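Local atomic coordinates of HP0958 (PDB entry 3NA7), a protein that probably acts in flagellar biogenesis as an export chaperone and post-transcriptional regulator, built from a kinked antiparallel coiled-coil hairpin and a zinc-ribbon domain. Residues A[5-10]-A[220-225]; A[11-16]-A[164-169]; A[192-197]-A[228-233]. One frame throughout, in Å; residues are numbered along the deposited sequence.

Contact 1. Residues A[5-10]-A[220-225]; sequences THLKQL and GDMITC. With ZN (zinc ion), chain B.
Cys-225 SG coordinates the zinc ion at 2.5 Å, and three residues before it Met-222 packs on Leu-7 and Leu-10, making the main contact between the segments. No hydrogen bond crosses between 5-10 and 220-225; the join is apolar and modest, burying 186 Å² in all, half of it on Met-222. The thioether does the touching through its terminal methyl. Its chain runs straight through chi2 and then bends at chi3 (-88°), which turns CE in against the helix. There Met-222 CE sits 3.4 Å from Leu-7 CA and equally close, tighter than usual for two carbons, to Leu-7 CD1. The methyl therefore lies against the helix backbone as well as the leucine branch. The side chains of Leu-7 and Met-222 cross obliquely. From the next turn, Leu-10 CD1 closes in on Met-222 CE at 3.6 Å, and here the side chains meet at about a right angle. Ile-231 of the adjoining strand touches all three of these residues and closes the apolar cluster. Ile-223 then pairs by backbone with Leu-232, and Cys-225 shares the metal with Cys-201, Cys-204 and Cys-228. Packing of an N-terminal helix on the approach to the second cysteine pair thus ties that helix to a C4 zinc ribbon.

Contact 2. Residues A[11-16]-A[164-169]; sequences IEISHL and KKKEDL
Leu-16 lays its CD1 methyl into the groove formed by Lys-165, Lys-166 and Leu-169, 3.6 Å from Leu-169 CD2 and 3.7 Å from the backbone N of Lys-166. Its other branch, CD2, lies near the end of Lys-165, whose chain bends at chi3 (78°) to bring CE within 4.0 Å of Leu-16 CD2. One turn before Leu-16 on the same helix, Glu-12 touches the Leu-169 methyl too: Glu-12 CB lies 3.6 Å from Leu-169 CD2. Ile-13 divides its branches between two partners. Its side chain slides past Leu-169 in the opposite direction, with Ile-13 CG1 3.9 Å from Leu-169 CB, while Ile-13 CG2 meets Lys-166 CE, also at 3.9 Å, across the extended lysine chain. The segment axes run antiparallel (163°) and approach to 9.8 Å. The packing joins helix 4-22 to the C-terminal end of helix 91-171, at the base of the hairpin. Tyr-181 of helix 175-188 also touches Ile-13. No hydrogen bond links 11-16 with 164-169. The contact therefore rests on dispersion, with lysine methylenes extending a leucine-isoleucine seam, and the charge of the buried Lys-166 is probably balanced by its salt bridge to Asp-17 rather than across the contact.

Contact 3. Residues A[192-197]-A[228-233]; sequences SIVTIK and CGRILY. With ZN (zinc ion), chain B.
Strands 193-195 and 231-233 run parallel, their short axes 31° apart, and four backbone hydrogen bonds join them in register from Ser-192 to Ile-196. Val-194 takes part through both its N and its O: its N-H points almost straight at Ile-231 O (2.9 Å, 176°), and its carbonyl receives the N-H of Tyr-233. Ser-192 O accepts from Ile-231 N at one end. At the other, Ile-196 N reaches Tyr-233 O at 3.3 Å from well above the carbonyl plane, the longest of the four.

Side chains alternate between the two faces. On one, Ile-193 and Ile-231 lie side by side, pointing the same way, with Ile-193 CG1 4.1 Å from Ile-231 CD1. In Tyr-233, chi1 of 75° puts CG between the backbone N and carbonyl carbon; the ring lies against the neighbouring strand, where Ile-193 CG2 meets Tyr-233 CE2 at 3.6 Å and Thr-195 CG2 comes obliquely to within 3.7 Å of Tyr-233 CZ. Leu-7 and Leu-10 of helix 4-22 cover parts of this face.

Within the C4 zinc ribbon, strand 231-233 is central, pairing antiparallel with 223-224 on its other edge, and it begins just past the metal knuckle, after Cys-228, Gly-229 and Arg-230. Arg-230 NH1 sends a weak hydrogen bond back to the zinc-bound Cys-228 SG, and its NE is held by Thr-191 OG1.

On the face of Val-194 and Leu-232, Leu-232 CD2 sits between Val-194 CG2 (3.8 Å) and Ile-196 CG1 (3.7 Å). Leu-208 touches both Leu-232 and Ile-196 from a loop.

All three contacts lie at one end of the elongated molecule, at the junction of coiled-coil hairpin and zinc ribbon. The centres of contacts 1 and 3 are about 10 Å apart, those of 1 and 2 about 15 Å, and those of 2 and 3 about 18 Å. Helix 4-22 carries the first segments of contacts 1 and 2, and contact 2 is nested inside the loop closed by contact 1. Contact 3 follows contact 2 in series but alternates with contact 1, sharing its three-stranded sheet and zinc ion. Ser-14 packs on Ile-193 and Ile-11 on Tyr-233, so helix 4-22 lies between hairpin and ribbon, joining the two domains.

Contact 1. Residues A[5-10]-A[220-225]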
loop_
_atom_site.group_PDB
_atom_site.type_symbol
_atom_site.label_atom_id
_atom_site.label_comp_id
_atom_site.label_asym_id
_atom_site.label_seq_id
_atom_site.Cartn_x
_atom_site.Cartn_y
_atom_site.Cartn_z
ATOM N N THR A 5 -24.505 -39.051 -0.330
ATOM C CA THR A 5 -24.930 -38.365 0.901
ATOM C C THR A 5 -23.741 -37.687 1.614
ATOM O O THR A 5 -23.910 -36.649 2.272
ATOM C CB THR A 5 -25.682 -39.320 1.862
ATOM O OG1 THR A 5 -26.896 -39.743 1.235
ATOM C CG2 THR A 5 -26.037 -38.635 3.177
ATOM N N HIS A 6 -22.553 -38.267 1.465
ATOM C CA HIS A 6 -21.341 -37.660 1.999
ATOM C C HIS A 6 -20.970 -36.428 1.171
ATOM O O HIS A 6 -20.607 -35.381 1.723
ATOM C CB HIS A 6 -20.194 -38.670 2.070
ATOM C CG HIS A 6 -20.431 -39.787 3.045
ATOM N ND1 HIS A 6 -19.843 -41.029 2.915
ATOM C CD2 HIS A 6 -21.200 -39.851 4.158
ATOM C CE1 HIS A 6 -20.234 -41.808 3.910
ATOM N NE2 HIS A 6 -21.060 -41.118 4.677
ATOM N N LEU A 7 -21.116 -36.557 -0.148
ATOM C CA LEU A 7 -20.946 -35.454 -1.096
ATOM C C LEU A 7 -21.864 -34.275 -0.780
ATOM O O LEU A 7 -21.413 -33.129 -0.706
ATOM C CB LEU A 7 -21.195 -35.957 -2.516
ATOM C CG LEU A 7 -21.010 -35.032 -3.715
ATOM C CD1 LEU A 7 -19.528 -34.836 -4.020
ATOM C CD2 LEU A 7 -21.705 -35.642 -4.920
ATOM N N LYS A 8 -23.144 -34.567 -0.572
ATOM C CA LYS A 8 -24.119 -33.558 -0.155
ATOM C C LYS A 8 -23.662 -32.857 1.117
ATOM O O LYS A 8 -23.711 -31.636 1.204
ATOM C CB LYS A 8 -25.516 -34.177 0.039
ATOM C CG LYS A 8 -26.601 -33.178 0.449
ATOM C CD LYS A 8 -28.028 -33.670 0.147
ATOM C CE LYS A 8 -29.028 -32.484 0.204
ATOM N NZ LYS A 8 -30.461 -32.849 -0.096
ATOM N N GLN A 9 -23.209 -33.638 2.092
ATOM C CA GLN A 9 -22.776 -33.098 3.383
ATOM C C GLN A 9 -21.615 -32.131 3.274
ATOM O O GLN A 9 -21.613 -31.118 3.943
ATOM C CB GLN A 9 -22.441 -34.219 4.359
ATOM C CG GLN A 9 -23.620 -34.618 5.224
ATOM C CD GLN A 9 -23.324 -35.848 6.061
ATOM O OE1 GLN A 9 -22.946 -36.896 5.535
ATOM N NE2 GLN A 9 -23.515 -35.731 7.371
ATOM N N LEU A 10 -20.649 -32.456 2.421
ATOM C CA LEU A 10 -19.478 -31.621 2.157
ATOM C C LEU A 10 -19.816 -30.386 1.342
ATOM O O LEU A 10 -19.180 -29.335 1.522
ATOM C CB LEU A 10 -18.397 -32.415 1.412
ATOM C CG LEU A 10 -17.769 -33.591 2.163
ATOM C CD1 LEU A 10 -16.470 -34.043 1.494
ATOM C CD2 LEU A 10 -17.507 -33.209 3.595
ATOM N N GLY A 220 -22.389 -43.908 -7.882
ATOM C CA GLY A 220 -22.962 -43.168 -6.760
ATOM C C GLY A 220 -21.938 -42.820 -5.706
ATOM O O GLY A 220 -22.223 -42.872 -4.512
ATOM N N ASP A 221 -20.743 -42.456 -6.152
ATOM C CA ASP A 221 -19.649 -42.181 -5.238
ATOM C C ASP A 221 -19.292 -40.687 -5.177
ATOM O O ASP A 221 -20.121 -39.803 -5.437
ATOM C CB ASP A 221 -18.415 -43.021 -5.613
ATOM C CG ASP A 221 -18.758 -44.466 -5.920
ATOM O OD1 ASP A 221 -19.033 -45.241 -4.977
ATOM O OD2 ASP A 221 -18.744 -44.824 -7.116
ATOM N N MET A 222 -18.047 -40.429 -4.800
ATOM C CA MET A 222 -17.486 -39.098 -4.738
ATOM C C MET A 222 -16.069 -39.271 -5.230
ATOM O O MET A 222 -15.291 -40.056 -4.676
ATOM C CB MET A 222 -17.535 -38.590 -3.309
ATOM C CG MET A 222 -16.395 -37.695 -2.916
ATOM S SD MET A 222 -16.602 -37.251 -1.200
ATOM C CE MET A 222 -17.626 -35.810 -1.406
ATOM N N ILE A 223 -15.750 -38.568 -6.303
ATOM C CA ILE A 223 -14.504 -38.811 -7.009
ATOM C C ILE A 223 -13.631 -37.569 -6.882
ATOM O O ILE A 223 -14.154 -36.454 -6.734
ATOM C CB ILE A 223 -14.764 -39.167 -8.512
ATOM C CG1 ILE A 223 -15.828 -40.265 -8.657
ATOM C CG2 ILE A 223 -13.480 -39.622 -9.210
ATOM C CD1 ILE A 223 -17.270 -39.794 -8.483
ATOM N N THR A 224 -12.313 -37.777 -6.912
ATOM C CA THR A 224 -11.360 -36.684 -6.973
ATOM C C THR A 224 -10.749 -36.610 -8.350
ATOM O O THR A 224 -10.585 -37.630 -9.025
ATOM C CB THR A 224 -10.204 -36.815 -5.959
ATOM O OG1 THR A 224 -9.397 -37.960 -6.274
ATOM C CG2 THR A 224 -10.733 -36.906 -4.541
ATOM N N CYS A 225 -10.398 -35.397 -8.756
ATOM C CA CYS A 225 -9.716 -35.193 -10.010
ATOM C C CYS A 225 -8.345 -35.850 -9.964
ATOM O O CYS A 225 -7.620 -35.705 -8.989
ATOM C CB CYS A 225 -9.570 -33.701 -10.318
ATOM S SG CYS A 225 -8.403 -33.410 -11.654
HETATM ZN ZN ZN B . -8.468 -30.936 -11.387
#

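Contact 2. Residues A[11-16]-A[164-169]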
loop_
_atom_site.group_PDB
_atom_site.type_symbol
_atom_site.label_atom_id
_atom_site.label_comp_id
_atom_site.label_asym_id
_atom_site.label_seq_id
_atom_site.Cartn_x
_atom_site.Cartn_y
_atom_site.Cartn_z
ATOM N N ILE A 11 -20.787 -30.505 0.434
ATOM C CA ILE A 11 -21.258 -29.334 -0.316
ATOM C C ILE A 11 -21.874 -28.322 0.642
ATOM O O ILE A 11 -21.509 -27.155 0.593
ATOM C CB ILE A 11 -22.195 -29.683 -1.516
ATOM C CG1 ILE A 11 -21.393 -30.370 -2.626
ATOM C CG2 ILE A 11 -22.867 -28.393 -2.091
ATOM C CD1 ILE A 11 -22.218 -31.254 -3.573
ATOM N N GLU A 12 -22.769 -28.753 1.533
ATOM C CA GLU A 12 -23.298 -27.825 2.548
ATOM C C GLU A 12 -22.177 -27.183 3.365
ATOM O O GLU A 12 -22.186 -25.979 3.558
ATOM C CB GLU A 12 -24.287 -28.480 3.517
ATOM C CG GLU A 12 -25.390 -29.318 2.886
ATOM C CD GLU A 12 -26.584 -29.506 3.814
ATOM O OE1 GLU A 12 -27.449 -28.599 3.862
ATOM O OE2 GLU A 12 -26.662 -30.562 4.477
ATOM N N ILE A 13 -21.217 -27.974 3.848
ATOM C CA ILE A 13 -20.161 -27.405 4.680
ATOM C C ILE A 13 -19.303 -26.405 3.894
ATOM O O ILE A 13 -18.983 -25.343 4.407
ATOM C CB ILE A 13 -19.265 -28.483 5.348
ATOM C CG1 ILE A 13 -20.087 -29.332 6.322
ATOM C CG2 ILE A 13 -18.075 -27.826 6.101
ATOM C CD1 ILE A 13 -19.563 -30.745 6.477
ATOM N N SER A 14 -18.946 -26.760 2.659
ATOM C CA SER A 14 -18.055 -25.954 1.830
ATOM C C SER A 14 -18.696 -24.623 1.474
ATOM O O SER A 14 -17.991 -23.628 1.285
ATOM C CB SER A 14 -17.665 -26.689 0.548
ATOM O OG SER A 14 -18.717 -26.638 -0.412
ATOM N N HIS A 15 -20.021 -24.600 1.391
ATOM C CA HIS A 15 -20.725 -23.337 1.180
ATOM C C HIS A 15 -20.669 -22.406 2.385
ATOM O O HIS A 15 -20.598 -21.180 2.220
ATOM C CB HIS A 15 -22.167 -23.549 0.679
ATOM C CG HIS A 15 -22.246 -23.816 -0.792
ATOM N ND1 HIS A 15 -22.944 -24.882 -1.323
ATOM C CD2 HIS A 15 -21.677 -23.176 -1.842
ATOM C CE1 HIS A 15 -22.801 -24.883 -2.637
ATOM N NE2 HIS A 15 -22.043 -23.855 -2.978
ATOM N N LEU A 16 -20.709 -22.977 3.587
ATOM C CA LEU A 16 -20.576 -22.178 4.811
ATOM C C LEU A 16 -19.142 -21.667 4.983
ATOM O O LEU A 16 -18.934 -20.563 5.469
ATOM C CB LEU A 16 -21.002 -22.970 6.046
ATOM C CG LEU A 16 -22.461 -23.426 6.157
ATOM C CD1 LEU A 16 -22.634 -24.206 7.433
ATOM C CD2 LEU A 16 -23.434 -22.268 6.141
ATOM N N LYS A 164 -20.795 -21.478 13.859
ATOM C CA LYS A 164 -21.670 -22.281 14.722
ATOM C C LYS A 164 -22.508 -23.293 13.909
ATOM O O LYS A 164 -22.649 -24.444 14.321
ATOM C CB LYS A 164 -22.545 -21.354 15.576
ATOM C CG LYS A 164 -23.694 -22.005 16.320
ATOM C CD LYS A 164 -23.293 -22.540 17.693
ATOM C CE LYS A 164 -24.510 -23.095 18.421
ATOM N NZ LYS A 164 -24.169 -24.384 19.085
ATOM N N LYS A 165 -23.022 -22.866 12.752
ATOM C CA LYS A 165 -23.757 -23.746 11.821
ATOM C C LYS A 165 -22.852 -24.828 11.261
ATOM O O LYS A 165 -23.274 -25.972 11.105
ATOM C CB LYS A 165 -24.351 -22.962 10.632
ATOM C CG LYS A 165 -25.732 -22.316 10.872
ATOM C CD LYS A 165 -26.186 -21.436 9.672
ATOM C CE LYS A 165 -26.732 -22.255 8.481
ATOM N NZ LYS A 165 -27.077 -21.393 7.294
ATOM N N LYS A 166 -21.617 -24.448 10.934
ATOM C CA LYS A 166 -20.622 -25.388 10.450
ATOM C C LYS A 166 -20.356 -26.479 11.501
ATOM O O LYS A 166 -20.311 -27.667 11.156
ATOM C CB LYS A 166 -19.321 -24.677 10.055
ATOM C CG LYS A 166 -18.294 -25.604 9.389
ATOM C CD LYS A 166 -16.887 -24.988 9.311
ATOM C CE LYS A 166 -15.907 -26.053 8.859
ATOM N NZ LYS A 166 -14.656 -25.507 8.314
ATOM N N GLU A 167 -20.214 -26.074 12.767
ATOM C CA GLU A 167 -19.990 -27.013 13.859
ATOM C C GLU A 167 -21.095 -28.069 13.840
ATOM O O GLU A 167 -20.808 -29.269 13.805
ATOM C CB GLU A 167 -19.969 -26.304 15.218
ATOM C CG GLU A 167 -18.788 -25.357 15.435
ATOM C CD GLU A 167 -18.817 -24.656 16.788
ATOM O OE1 GLU A 167 -19.865 -24.096 17.172
ATOM O OE2 GLU A 167 -17.785 -24.665 17.478
ATOM N N ASP A 168 -22.346 -27.601 13.834
ATOM C CA ASP A 168 -23.527 -28.465 13.806
ATOM C C ASP A 168 -23.491 -29.428 12.635
ATOM O O ASP A 168 -23.681 -30.629 12.834
ATOM C CB ASP A 168 -24.816 -27.640 13.780
ATOM C CG ASP A 168 -25.052 -26.871 15.072
ATOM O OD1 ASP A 168 -24.486 -27.256 16.121
ATOM O OD2 ASP A 168 -25.816 -25.872 15.045
ATOM N N LEU A 169 -23.209 -28.924 11.434
ATOM C CA LEU A 169 -23.060 -29.799 10.255
ATOM C C LEU A 169 -21.884 -30.803 10.344
ATOM O O LEU A 169 -22.021 -31.965 9.956
ATOM C CB LEU A 169 -22.973 -28.990 8.959
ATOM C CG LEU A 169 -24.202 -28.371 8.243
ATOM C CD1 LEU A 169 -25.123 -27.481 9.125
ATOM C CD2 LEU A 169 -23.740 -27.588 7.003
#

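Contact 3. Residues A[192-197]-A[228-233]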
loop_
_atom_site.group_PDB
_atom_site.type_symbol
_atom_site.label_atom_id
_atom_site.label_comp_id
_atom_site.label_asym_id
_atom_site.label_seq_id
_atom_site.Cartn_x
_atom_site.Cartn_y
_atom_site.Cartn_z
ATOM N N SER A 192 -12.040 -26.351 -3.265
ATOM C CA SER A 192 -11.891 -27.747 -2.795
ATOM C C SER A 192 -12.883 -28.694 -3.444
ATOM O O SER A 192 -12.524 -29.820 -3.791
ATOM C CB SER A 192 -12.028 -27.827 -1.271
ATOM O OG SER A 192 -10.863 -27.313 -0.635
ATOM N N ILE A 193 -14.124 -28.233 -3.603
ATOM C CA ILE A 193 -15.156 -29.014 -4.283
ATOM C C ILE A 193 -15.607 -28.299 -5.542
ATOM O O ILE A 193 -16.093 -27.176 -5.480
ATOM C CB ILE A 193 -16.385 -29.235 -3.384
ATOM C CG1 ILE A 193 -15.971 -29.867 -2.061
ATOM C CG2 ILE A 193 -17.454 -30.082 -4.103
ATOM C CD1 ILE A 193 -17.078 -29.807 -1.020
ATOM N N VAL A 194 -15.468 -28.963 -6.683
ATOM C CA VAL A 194 -15.797 -28.341 -7.965
ATOM C C VAL A 194 -16.727 -29.188 -8.836
ATOM O O VAL A 194 -16.718 -30.414 -8.748
ATOM C CB VAL A 194 -14.530 -27.950 -8.731
ATOM C CG1 VAL A 194 -13.878 -26.721 -8.064
ATOM C CG2 VAL A 194 -13.547 -29.143 -8.821
ATOM N N THR A 195 -17.532 -28.523 -9.663
ATOM C CA THR A 195 -18.388 -29.207 -10.630
ATOM C C THR A 195 -17.605 -29.493 -11.914
ATOM O O THR A 195 -16.623 -28.819 -12.196
ATOM C CB THR A 195 -19.621 -28.362 -10.969
ATOM O OG1 THR A 195 -19.236 -27.273 -11.815
ATOM C CG2 THR A 195 -20.268 -27.807 -9.698
ATOM N N ILE A 196 -18.023 -30.494 -12.684
ATOM C CA ILE A 196 -17.420 -30.708 -14.002
ATOM C C ILE A 196 -18.061 -29.745 -15.001
ATOM O O ILE A 196 -19.286 -29.675 -15.090
ATOM C CB ILE A 196 -17.603 -32.153 -14.527
ATOM C CG1 ILE A 196 -16.885 -33.158 -13.633
ATOM C CG2 ILE A 196 -17.103 -32.271 -15.980
ATOM C CD1 ILE A 196 -17.060 -34.611 -14.057
ATOM N N LYS A 197 -17.230 -29.001 -15.732
ATOM C CA LYS A 197 -17.698 -28.147 -16.834
ATOM C C LYS A 197 -16.996 -28.598 -18.103
ATOM O O LYS A 197 -15.817 -28.962 -18.062
ATOM C CB LYS A 197 -17.410 -26.670 -16.556
ATOM C CG LYS A 197 -18.143 -26.104 -15.335
ATOM C CD LYS A 197 -17.366 -24.936 -14.741
ATOM C CE LYS A 197 -17.662 -24.763 -13.262
ATOM N NZ LYS A 197 -16.479 -24.244 -12.514
ATOM N N CYS A 228 -5.298 -32.908 -10.026
ATOM C CA CYS A 228 -5.024 -31.967 -8.925
ATOM C C CYS A 228 -5.520 -32.376 -7.545
ATOM O O CYS A 228 -5.076 -31.815 -6.559
ATOM C CB CYS A 228 -5.577 -30.579 -9.249
ATOM S SG CYS A 228 -7.341 -30.620 -9.236
ATOM N N GLY A 229 -6.445 -33.322 -7.467
ATOM C CA GLY A 229 -6.819 -33.903 -6.174
ATOM C C GLY A 229 -8.139 -33.394 -5.625
ATOM O O GLY A 229 -8.632 -33.901 -4.625
ATOM N N ARG A 230 -8.713 -32.387 -6.282
ATOM C CA ARG A 230 -9.990 -31.821 -5.861
ATOM C C ARG A 230 -11.140 -32.847 -5.898
ATOM O O ARG A 230 -11.083 -33.831 -6.641
ATOM C CB ARG A 230 -10.321 -30.617 -6.755
ATOM C CG ARG A 230 -9.380 -29.433 -6.558
ATOM C CD ARG A 230 -9.710 -28.299 -7.510
ATOM N NE ARG A 230 -9.024 -27.068 -7.137
ATOM C CZ ARG A 230 -7.867 -26.672 -7.658
ATOM N NH1 ARG A 230 -7.263 -27.397 -8.596
ATOM N NH2 ARG A 230 -7.318 -25.537 -7.264
ATOM N N ILE A 231 -12.175 -32.601 -5.095
ATOM C CA ILE A 231 -13.418 -33.344 -5.178
ATOM C C ILE A 231 -14.260 -32.833 -6.363
ATOM O O ILE A 231 -14.413 -31.622 -6.547
ATOM C CB ILE A 231 -14.235 -33.220 -3.881
ATOM C CG1 ILE A 231 -13.477 -33.831 -2.705
ATOM C CG2 ILE A 231 -15.609 -33.892 -4.035
ATOM C CD1 ILE A 231 -13.971 -33.330 -1.358
ATOM N N LEU A 232 -14.792 -33.774 -7.147
ATOM C CA LEU A 232 -15.593 -33.498 -8.352
ATOM C C LEU A 232 -17.020 -34.033 -8.262
ATOM O O LEU A 232 -17.248 -35.136 -7.766
ATOM C CB LEU A 232 -14.945 -34.148 -9.573
ATOM C CG LEU A 232 -13.907 -33.391 -10.393
ATOM C CD1 LEU A 232 -13.364 -34.326 -11.459
ATOM C CD2 LEU A 232 -14.520 -32.156 -11.011
ATOM N N TYR A 233 -17.979 -33.257 -8.749
ATOM C CA TYR A 233 -19.339 -33.767 -8.897
ATOM C C TYR A 233 -20.085 -33.172 -10.084
ATOM O O TYR A 233 -19.849 -32.028 -10.462
ATOM C CB TYR A 233 -20.148 -33.587 -7.607
ATOM C CG TYR A 233 -20.614 -32.183 -7.306
ATOM C CD1 TYR A 233 -21.956 -31.821 -7.454
ATOM C CD2 TYR A 233 -19.722 -31.220 -6.844
ATOM C CE1 TYR A 233 -22.390 -30.520 -7.154
ATOM C CE2 TYR A 233 -20.141 -29.928 -6.545
ATOM C CZ TYR A 233 -21.467 -29.579 -6.703
ATOM O OH TYR A 233 -21.852 -28.289 -6.399
HETATM ZN ZN ZN B . -8.468 -30.936 -11.387
#